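Local coordinates for putative uncharacterized protein (Pseudomonas phage 201phi2-1, PDB 3R4V) that is a phage tubulin-like protein of the tubulin/FtsZ kind, modelled here with guanosine-5'-diphosphate in the pocket of its nucleotide-binding domain, at residues Val17-Asp23 with Ile168-Arg173; Glu122-Leu127 with Met288-Gln292; Leu137-Val142 with Ile205-Cys209. One frame throughout, in Å; residues are numbered along the deposited sequence.

Contact 1: residues Val17-Asp23 with Ile168-Arg173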
loop_
_atom_site.group_PDB
_atom_site.type_symbol
_atom_site.label_atom_id
_atom_site.label_comp_id
_atom_site.label_asym_id
_atom_site.label_seq_id
_atom_site.Cartn_x
_atom_site.Cartn_y
_atom_site.Cartn_z
ATOM N N VAL A 17 -9.109 -2.722 -6.550
ATOM C CA VAL A 17 -8.600 -1.438 -7.029
ATOM C C VAL A 17 -8.160 -1.539 -8.488
ATOM O O VAL A 17 -8.393 -0.623 -9.278
ATOM C CB VAL A 17 -7.445 -0.909 -6.156
ATOM C CG1 VAL A 17 -6.848 0.347 -6.770
ATOM C CG2 VAL A 17 -7.955 -0.611 -4.757
ATOM N N ALA A 18 -7.533 -2.656 -8.846
ATOM C CA ALA A 18 -7.114 -2.884 -10.234
ATOM C C ALA A 18 -8.247 -2.727 -11.262
ATOM O O ALA A 18 -8.025 -2.228 -12.373
ATOM C CB ALA A 18 -6.455 -4.250 -10.371
ATOM N N THR A 19 -9.460 -3.145 -10.908
ATOM C CA THR A 19 -10.573 -3.073 -11.860
ATOM C C THR A 19 -10.784 -1.639 -12.358
ATOM O O THR A 19 -11.336 -1.411 -13.432
ATOM C CB THR A 19 -11.899 -3.614 -11.269
ATOM O OG1 THR A 19 -12.364 -2.743 -10.232
ATOM C CG2 THR A 19 -11.713 -5.026 -10.713
ATOM N N LYS A 20 -10.328 -0.672 -11.573
ATOM C CA LYS A 20 -10.552 0.724 -11.909
ATOM C C LYS A 20 -9.422 1.265 -12.767
ATOM O O LYS A 20 -9.484 2.394 -13.259
ATOM C CB LYS A 20 -10.725 1.542 -10.629
ATOM C CG LYS A 20 -11.857 1.006 -9.776
ATOM C CD LYS A 20 -12.116 1.850 -8.554
ATOM C CE LYS A 20 -13.403 1.395 -7.886
ATOM N NZ LYS A 20 -14.532 1.381 -8.858
ATOM N N LEU A 21 -8.401 0.439 -12.963
ATOM C CA LEU A 21 -7.217 0.843 -13.702
ATOM C C LEU A 21 -6.920 -0.054 -14.905
ATOM O O LEU A 21 -5.794 -0.060 -15.413
ATOM C CB LEU A 21 -6.012 0.885 -12.757
ATOM C CG LEU A 21 -6.151 1.874 -11.593
ATOM C CD1 LEU A 21 -5.142 1.608 -10.467
ATOM C CD2 LEU A 21 -6.015 3.302 -12.115
ATOM N N VAL A 22 -7.924 -0.797 -15.375
ATOM C CA VAL A 22 -7.705 -1.749 -16.459
ATOM C C VAL A 22 -7.292 -1.070 -17.761
ATOM O O VAL A 22 -6.711 -1.703 -18.643
ATOM C CB VAL A 22 -8.931 -2.658 -16.701
ATOM C CG1 VAL A 22 -9.125 -3.614 -15.529
ATOM C CG2 VAL A 22 -10.187 -1.824 -16.959
ATOM N N ASP A 23 -7.577 0.223 -17.879
ATOM C CA ASP A 23 -7.183 0.956 -19.070
ATOM C C ASP A 23 -5.662 1.030 -19.202
ATOM O O ASP A 23 -5.148 1.351 -20.273
ATOM C CB ASP A 23 -7.794 2.358 -19.064
ATOM C CG ASP A 23 -7.466 3.124 -17.800
ATOM O OD1 ASP A 23 -8.105 2.858 -16.756
ATOM O OD2 ASP A 23 -6.567 3.987 -17.853
ATOM N N ILE A 168 -8.289 5.715 -4.084
ATOM C CA ILE A 168 -6.963 5.150 -4.264
ATOM C C ILE A 168 -6.598 5.151 -5.743
ATOM O O ILE A 168 -5.502 5.533 -6.117
ATOM C CB ILE A 168 -6.852 3.730 -3.681
ATOM C CG1 ILE A 168 -6.928 3.796 -2.151
ATOM C CG2 ILE A 168 -5.540 3.078 -4.121
ATOM C CD1 ILE A 168 -6.969 2.426 -1.454
ATOM N N ALA A 169 -7.525 4.735 -6.595
ATOM C CA ALA A 169 -7.240 4.716 -8.024
ATOM C C ALA A 169 -6.891 6.116 -8.539
ATOM O O ALA A 169 -6.011 6.266 -9.388
ATOM C CB ALA A 169 -8.411 4.137 -8.811
ATOM N N GLU A 170 -7.572 7.134 -8.033
ATOM C CA GLU A 170 -7.303 8.500 -8.497
ATOM C C GLU A 170 -5.926 8.982 -8.047
ATOM O O GLU A 170 -5.264 9.741 -8.761
ATOM C CB GLU A 170 -8.397 9.470 -8.056
ATOM C CG GLU A 170 -9.683 9.354 -8.870
ATOM C CD GLU A 170 -9.496 9.759 -10.326
ATOM O OE1 GLU A 170 -8.689 10.674 -10.595
ATOM O OE2 GLU A 170 -10.153 9.158 -11.201
ATOM N N LYS A 171 -5.493 8.541 -6.869
ATOM C CA LYS A 171 -4.144 8.858 -6.408
ATOM C C LYS A 171 -3.091 8.116 -7.218
ATOM O O LYS A 171 -2.048 8.679 -7.551
ATOM C CB LYS A 171 -3.974 8.526 -4.926
ATOM C CG LYS A 171 -4.732 9.434 -3.974
ATOM C CD LYS A 171 -4.662 8.826 -2.575
ATOM C CE LYS A 171 -5.198 9.737 -1.495
ATOM N NZ LYS A 171 -5.049 9.052 -0.167
ATOM N N ILE A 172 -3.364 6.851 -7.539
ATOM C CA ILE A 172 -2.444 6.074 -8.352
ATOM C C ILE A 172 -2.228 6.738 -9.709
ATOM O O ILE A 172 -1.107 6.811 -10.199
ATOM C CB ILE A 172 -2.930 4.630 -8.531
ATOM C CG1 ILE A 172 -2.831 3.904 -7.185
ATOM C CG2 ILE A 172 -2.078 3.916 -9.569
ATOM C CD1 ILE A 172 -3.289 2.468 -7.219
ATOM N N ARG A 173 -3.307 7.216 -10.317
ATOM C CA ARG A 173 -3.198 7.959 -11.568
ATOM C C ARG A 173 -2.306 9.199 -11.463
ATOM O O ARG A 173 -1.613 9.546 -12.422
ATOM C CB ARG A 173 -4.580 8.365 -12.064
ATOM C CG ARG A 173 -5.466 7.179 -12.376
ATOM C CD ARG A 173 -6.637 7.601 -13.226
ATOM N NE ARG A 173 -7.510 6.473 -13.530
ATOM C CZ ARG A 173 -7.333 5.626 -14.542
ATOM N NH1 ARG A 173 -6.296 5.753 -15.363
ATOM N NH2 ARG A 173 -8.195 4.634 -14.723
#

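Contact 2: residues Glu122-Leu127 with Met288-Gln292. With GDP (guanosine-5'-diphosphate), chain B.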
loop_
_atom_site.group_PDB
_atom_site.type_symbol
_atom_site.label_atom_id
_atom_site.label_comp_id
_atom_site.label_asym_id
_atom_site.label_seq_id
_atom_site.Cartn_x
_atom_site.Cartn_y
_atom_site.Cartn_z
ATOM N N GLU A 122 -12.411 -3.820 10.263
ATOM C CA GLU A 122 -13.609 -4.589 10.617
ATOM C C GLU A 122 -13.542 -5.308 11.967
ATOM O O GLU A 122 -14.531 -5.367 12.704
ATOM C CB GLU A 122 -13.912 -5.638 9.539
ATOM C CG GLU A 122 -14.281 -5.105 8.171
ATOM C CD GLU A 122 -14.666 -6.228 7.214
ATOM O OE1 GLU A 122 -14.588 -7.407 7.627
ATOM O OE2 GLU A 122 -15.046 -5.939 6.056
ATOM N N SER A 123 -12.384 -5.879 12.277
ATOM C CA SER A 123 -12.294 -6.892 13.323
ATOM C C SER A 123 -10.935 -6.828 14.000
ATOM O O SER A 123 -10.032 -6.175 13.498
ATOM C CB SER A 123 -12.439 -8.273 12.691
ATOM O OG SER A 123 -11.417 -8.456 11.723
ATOM N N THR A 124 -10.771 -7.521 15.124
ATOM C CA THR A 124 -9.442 -7.565 15.741
ATOM C C THR A 124 -8.446 -8.317 14.844
ATOM O O THR A 124 -7.237 -8.069 14.902
ATOM C CB THR A 124 -9.466 -8.175 17.160
ATOM O OG1 THR A 124 -10.149 -9.434 17.139
ATOM C CG2 THR A 124 -10.182 -7.248 18.138
ATOM N N ASP A 125 -8.944 -9.235 14.015
ATOM C CA ASP A 125 -8.070 -9.907 13.042
ATOM C C ASP A 125 -7.496 -8.904 12.032
ATOM O O ASP A 125 -6.292 -8.898 11.771
ATOM C CB ASP A 125 -8.809 -11.022 12.292
ATOM C CG ASP A 125 -8.986 -12.281 13.127
ATOM O OD1 ASP A 125 -9.782 -13.147 12.711
ATOM O OD2 ASP A 125 -8.343 -12.406 14.195
ATOM N N ASN A 126 -8.362 -8.074 11.455
ATOM C CA ASN A 126 -7.919 -7.020 10.545
ATOM C C ASN A 126 -6.881 -6.132 11.235
ATOM O O ASN A 126 -5.835 -5.812 10.672
ATOM C CB ASN A 126 -9.094 -6.115 10.155
ATOM C CG ASN A 126 -9.910 -6.642 8.970
ATOM O OD1 ASN A 126 -10.932 -6.055 8.618
ATOM N ND2 ASN A 126 -9.466 -7.730 8.360
ATOM N N LEU A 127 -7.194 -5.716 12.459
ATOM C CA LEU A 127 -6.353 -4.740 13.153
ATOM C C LEU A 127 -5.011 -5.350 13.498
ATOM O O LEU A 127 -3.991 -4.699 13.365
ATOM C CB LEU A 127 -7.044 -4.209 14.411
ATOM C CG LEU A 127 -8.282 -3.356 14.123
ATOM C CD1 LEU A 127 -9.099 -3.124 15.383
ATOM C CD2 LEU A 127 -7.874 -2.034 13.500
ATOM N N MET A 288 -11.516 -3.045 21.092
ATOM C CA MET A 288 -12.264 -4.220 20.645
ATOM C C MET A 288 -11.956 -5.436 21.520
ATOM O O MET A 288 -12.853 -6.209 21.884
ATOM C CB MET A 288 -11.939 -4.563 19.192
ATOM C CG MET A 288 -12.515 -3.634 18.155
ATOM S SD MET A 288 -12.512 -4.480 16.554
ATOM C CE MET A 288 -13.658 -5.810 16.900
ATOM N N THR A 289 -10.678 -5.614 21.846
ATOM C CA THR A 289 -10.277 -6.750 22.668
ATOM C C THR A 289 -10.804 -6.616 24.099
ATOM O O THR A 289 -11.177 -7.605 24.726
ATOM C CB THR A 289 -8.746 -6.933 22.669
ATOM O OG1 THR A 289 -8.316 -7.299 21.350
ATOM C CG2 THR A 289 -8.354 -8.030 23.636
ATOM N N ARG A 290 -10.844 -5.393 24.613
ATOM C CA ARG A 290 -11.436 -5.171 25.920
ATOM C C ARG A 290 -12.870 -5.706 25.906
ATOM O O ARG A 290 -13.285 -6.454 26.801
ATOM C CB ARG A 290 -11.424 -3.688 26.287
ATOM C CG ARG A 290 -11.962 -3.404 27.685
ATOM C CD ARG A 290 -12.088 -1.912 27.945
ATOM N NE ARG A 290 -13.096 -1.292 27.090
ATOM C CZ ARG A 290 -14.396 -1.271 27.367
ATOM N NH1 ARG A 290 -14.850 -1.843 28.475
ATOM N NH2 ARG A 290 -15.244 -0.683 26.535
ATOM N N GLN A 291 -13.622 -5.341 24.876
ATOM C CA GLN A 291 -15.008 -5.790 24.783
ATOM C C GLN A 291 -15.122 -7.311 24.704
ATOM O O GLN A 291 -15.964 -7.912 25.359
ATOM C CB GLN A 291 -15.698 -5.131 23.594
ATOM C CG GLN A 291 -15.881 -3.629 23.769
ATOM C CD GLN A 291 -16.359 -2.953 22.497
ATOM O OE1 GLN A 291 -16.862 -3.610 21.583
ATOM N NE2 GLN A 291 -16.199 -1.633 22.428
ATOM N N GLN A 292 -14.259 -7.932 23.910
ATOM C CA GLN A 292 -14.249 -9.386 23.785
ATOM C C GLN A 292 -13.936 -10.074 25.120
ATOM O O GLN A 292 -14.579 -11.062 25.484
ATOM C CB GLN A 292 -13.239 -9.815 22.708
ATOM C CG GLN A 292 -13.592 -9.347 21.291
ATOM C CD GLN A 292 -12.518 -9.700 20.265
ATOM O OE1 GLN A 292 -11.435 -10.173 20.617
ATOM N NE2 GLN A 292 -12.812 -9.460 18.995
HETATM P PB GDP B . -6.776 -10.625 1.159
HETATM O O1B GDP B . -7.338 -11.131 -0.151
HETATM O O2B GDP B . -5.536 -9.826 0.861
HETATM O O3B GDP B . -6.485 -11.793 2.093
HETATM O O3A GDP B . -7.868 -9.722 1.900
HETATM P PA GDP B . -8.746 -8.546 1.240
HETATM O O1A GDP B . -9.762 -9.057 0.233
HETATM O O2A GDP B . -7.860 -7.485 0.652
HETATM O "O5'" GDP B . -9.503 -8.032 2.527
HETATM C "C5'" GDP B . -8.793 -7.599 3.701
HETATM C "C4'" GDP B . -9.622 -6.580 4.473
HETATM O "O4'" GDP B . -9.666 -5.347 3.743
HETATM C "C3'" GDP B . -11.076 -6.990 4.647
HETATM O "O3'" GDP B . -11.255 -7.683 5.879
HETATM C "C2'" GDP B . -11.806 -5.665 4.665
HETATM O "O2'" GDP B . -11.745 -5.081 5.965
HETATM C "C1'" GDP B . -10.981 -4.768 3.771
HETATM N N9 GDP B . -11.422 -4.788 2.360
HETATM C C8 GDP B . -11.853 -5.853 1.640
HETATM N N7 GDP B . -12.123 -5.491 0.360
HETATM C C5 GDP B . -11.837 -4.176 0.237
HETATM C C6 GDP B . -11.875 -3.162 -0.840
HETATM O O6 GDP B . -12.257 -3.466 -1.988
HETATM N N1 GDP B . -11.490 -1.908 -0.538
HETATM C C2 GDP B . -11.072 -1.558 0.699
HETATM N N2 GDP B . -10.684 -0.280 0.950
HETATM N N3 GDP B . -11.008 -2.438 1.726
HETATM C C4 GDP B . -11.367 -3.730 1.554
#

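Contact 3: residues Leu137-Val142 with Ile205-Cys209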
loop_
_atom_site.group_PDB
_atom_site.type_symbol
_atom_site.label_atom_id
_atom_site.label_comp_id
_atom_site.label_asym_id
_atom_site.label_seq_id
_atom_site.Cartn_x
_atom_site.Cartn_y
_atom_site.Cartn_z
ATOM N N LEU A 137 6.712 -3.925 6.948
ATOM C CA LEU A 137 7.291 -2.912 6.068
ATOM C C LEU A 137 8.452 -2.189 6.758
ATOM O O LEU A 137 9.468 -1.860 6.131
ATOM C CB LEU A 137 6.224 -1.933 5.589
ATOM C CG LEU A 137 5.165 -2.629 4.727
ATOM C CD1 LEU A 137 4.057 -1.635 4.367
ATOM C CD2 LEU A 137 5.746 -3.273 3.449
ATOM N N GLU A 138 8.327 -1.986 8.062
ATOM C CA GLU A 138 9.405 -1.339 8.816
ATOM C C GLU A 138 10.636 -2.249 8.801
ATOM O O GLU A 138 11.761 -1.774 8.592
ATOM C CB GLU A 138 8.967 -1.000 10.262
ATOM C CG GLU A 138 10.030 -0.278 11.124
ATOM C CD GLU A 138 9.921 1.236 11.051
ATOM O OE1 GLU A 138 9.550 1.766 9.976
ATOM O OE2 GLU A 138 10.176 1.906 12.072
ATOM N N ALA A 139 10.430 -3.552 9.017
ATOM C CA ALA A 139 11.551 -4.491 9.047
ATOM C C ALA A 139 12.238 -4.504 7.688
ATOM O O ALA A 139 13.464 -4.508 7.603
ATOM C CB ALA A 139 11.092 -5.902 9.436
ATOM N N ILE A 140 11.442 -4.488 6.624
ATOM C CA ILE A 140 12.001 -4.447 5.277
ATOM C C ILE A 140 12.800 -3.160 5.049
ATOM O O ILE A 140 13.909 -3.204 4.506
ATOM C CB ILE A 140 10.904 -4.655 4.205
ATOM C CG1 ILE A 140 10.359 -6.087 4.326
ATOM C CG2 ILE A 140 11.465 -4.379 2.810
ATOM C CD1 ILE A 140 9.126 -6.396 3.456
ATOM N N ALA A 141 12.252 -2.019 5.467
ATOM C CA ALA A 141 12.961 -0.748 5.331
ATOM C C ALA A 141 14.345 -0.850 5.982
ATOM O O ALA A 141 15.358 -0.469 5.384
ATOM C CB ALA A 141 12.168 0.385 5.943
ATOM N N VAL A 142 14.381 -1.385 7.196
ATOM C CA VAL A 142 15.659 -1.613 7.887
ATOM C C VAL A 142 16.591 -2.630 7.197
ATOM O O VAL A 142 17.771 -2.351 6.962
ATOM C CB VAL A 142 15.411 -2.057 9.337
ATOM C CG1 VAL A 142 16.740 -2.382 10.032
ATOM C CG2 VAL A 142 14.671 -0.976 10.064
ATOM N N ILE A 205 17.494 7.931 8.367
ATOM C CA ILE A 205 17.186 6.564 8.763
ATOM C C ILE A 205 16.127 6.006 7.825
ATOM O O ILE A 205 15.066 6.597 7.705
ATOM C CB ILE A 205 16.585 6.563 10.179
ATOM C CG1 ILE A 205 17.567 7.191 11.176
ATOM C CG2 ILE A 205 16.165 5.151 10.589
ATOM C CD1 ILE A 205 16.974 7.437 12.547
ATOM N N PRO A 206 16.401 4.858 7.176
ATOM C CA PRO A 206 15.360 4.238 6.352
ATOM C C PRO A 206 14.294 3.597 7.234
ATOM O O PRO A 206 14.620 2.881 8.184
ATOM C CB PRO A 206 16.121 3.163 5.581
ATOM C CG PRO A 206 17.248 2.790 6.476
ATOM C CD PRO A 206 17.638 4.054 7.202
ATOM N N GLN A 207 13.030 3.841 6.905
ATOM C CA GLN A 207 11.931 3.358 7.731
ATOM C C GLN A 207 10.660 3.513 6.913
ATOM O O GLN A 207 10.715 4.034 5.796
ATOM C CB GLN A 207 11.859 4.168 9.036
ATOM C CG GLN A 207 11.732 5.680 8.830
ATOM C CD GLN A 207 11.796 6.532 10.119
ATOM O OE1 GLN A 207 11.600 7.741 10.062
ATOM N NE2 GLN A 207 12.082 5.907 11.268
ATOM N N VAL A 208 9.527 3.070 7.453
ATOM C CA VAL A 208 8.252 3.307 6.780
ATOM C C VAL A 208 7.958 4.807 6.795
ATOM O O VAL A 208 8.004 5.442 7.851
ATOM C CB VAL A 208 7.091 2.557 7.428
ATOM C CG1 VAL A 208 5.778 2.932 6.734
ATOM C CG2 VAL A 208 7.301 1.063 7.298
ATOM N N CYS A 209 7.689 5.354 5.607
ATOM C CA CYS A 209 7.363 6.752 5.429
ATOM C C CYS A 209 5.986 6.854 4.803
ATOM O O CYS A 209 5.541 5.918 4.152
ATOM C CB CYS A 209 8.346 7.387 4.451
ATOM S SG CYS A 209 10.028 7.424 5.060
HETATM O O HOH W 1 12.737 3.266 12.205
#

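Contact 1: residues Val17-Asp23 with Ile168-Arg173
L21 and R173 have the most surface buried here, about 75 Å² each, and they touch each other. The CA-to-CB bond of L21 runs sideways to helix 161-178, yet the m,t rotamer carries the isobutyl end across: CD2 lies over one face of the R173 guanidinium, 3.6 Å from its CZ, while CD1 rests 3.8 Å from I172 CD1. CD2 also reaches A169, 4.2 Å from its CB. With that face of the guanidinium lying on a methyl group, its nitrogens are turned edge-on to D23, which makes a two-pronged salt bridge: NH2 of R173 is 2.7 Å from OD1 of D23, NH1 of R173 is 3.1 Å from OD2, and both hydrogen bonds are close to straight. The charge pair thus closes off the apolar patch at its outer end.

A169 is third, with 53 Å² covered. As a bare methyl pointing at the other segment it lets the backbones come close, V17 CA to A169 CA being 6.4 Å. K20 CB sits 3.9 Å from A169 CB; beyond that the lysine turns away, and its NZ forms salt bridges with E162 and D166, earlier on helix 161-178. Deeper in, V17 CG1 meets I168 CG2 at 4.0 Å, with V17 resting on F9 of strand 6-10 and I168 on F116 of strand 113-119. Helix 11-18, with the chain running on through L21 to D23, thus packs against helix 161-178 on the parallel part of the sheet in a Rossmann-like, tubulin/FtsZ-type nucleotide-binding domain, close to the GDP pocket.

Contact 2: residues Glu122-Leu127 with Met288-Gln292
E122 opens the segment facing away from helix 274-294. Its carbonyl O is 4.3 Å from M288 CE, but its side chain runs past the nucleotide, CG 3.4 Å from O2' of GDP, and its OE2 is hydrogen-bonded to Y161. S123 is the N-cap of helix 124-144; its OG accepts from N126 N at 3.1 Å. T124, in the first turn, has the largest share on this side; its CA-to-CB bond points toward the other helix. Its methyl CG2 packs 3.4 Å from M288 CB, while its OG1 accepts a hydrogen bond from Q292 NE2 at 3.2 Å, one turn beyond M288. N126 turns back to the ligand: OD1 is 2.9 Å from the ribose O2' of GDP and also takes E122 N at 3.1 Å, and ND2 donates to O3' of GDP at 3.1 Å. The same helix start therefore serves the ribose on one side and a helix on another. L127 ends the segment, and M288 SD is in reach of both S123 C (3.8 Å) and L127 CD1 (3.9 Å), at the first turn of helix 124-144. L127 also leans on I281, S284 and K285, extending the packing back along helix 274-294, the long C-terminal helix that lies here against the start of helix 124-144, just after strand 113-119 and its loop.

Contact 3: residues Leu137-Val142 with Ile205-Cys209
One direct hydrogen bond ties the two segments: E138 OE1 accepts from V208 N at 2.8 Å, almost in line, at the residue where strand 208-214 begins. A water extends the link, giving a hydrogen bond to E138 OE2 and accepting one from Q207 NE2, both at 2.9 Å; the amide's OE1 goes instead to S271. E138 thus reaches V208 directly and Q207 through the water. Here helix 124-144 of the nucleotide-binding domain meets the chain leading into strand 208-214, part of the C-terminal family region of phage tubulin-like proteins, and that strand joins the sheet beside strand 148-154. The remaining contacts are van der Waals. V208 CG2 lies 3.6 Å from L137 CB; L137, I140 and A141 also touch I148 of strand 148-154. A141 CB fits 3.5 Å from Q207 CA, where the alanine's small size allows the two CA atoms to approach to 4.9 Å. P206 CB rests 3.7 Å from A141 O, a turn further along the helix from L137.

Overall arrangement
Contact 1 is the buried one, contact 3 is partly buried and contact 2 lies at the surface, its centre about 22 Å from the centre of the chain. Contacts 2 and 3 share helix 124-144: its first turn meets the C-terminal helix, and a later part meets the entry to strand 208-214. Contact 1 uses other elements, helices 11-18 and 161-178, and sits across the chain's centre from contact 3. The chemistry shifts accordingly. An aliphatic patch ending in a salt bridge holds contact 1; contact 2 rests on M288 against T124 and L127, with one hydrogen bond from an amide side chain; a carboxylate holding a backbone NH, backed by water, marks contact 3. None of the three touches another.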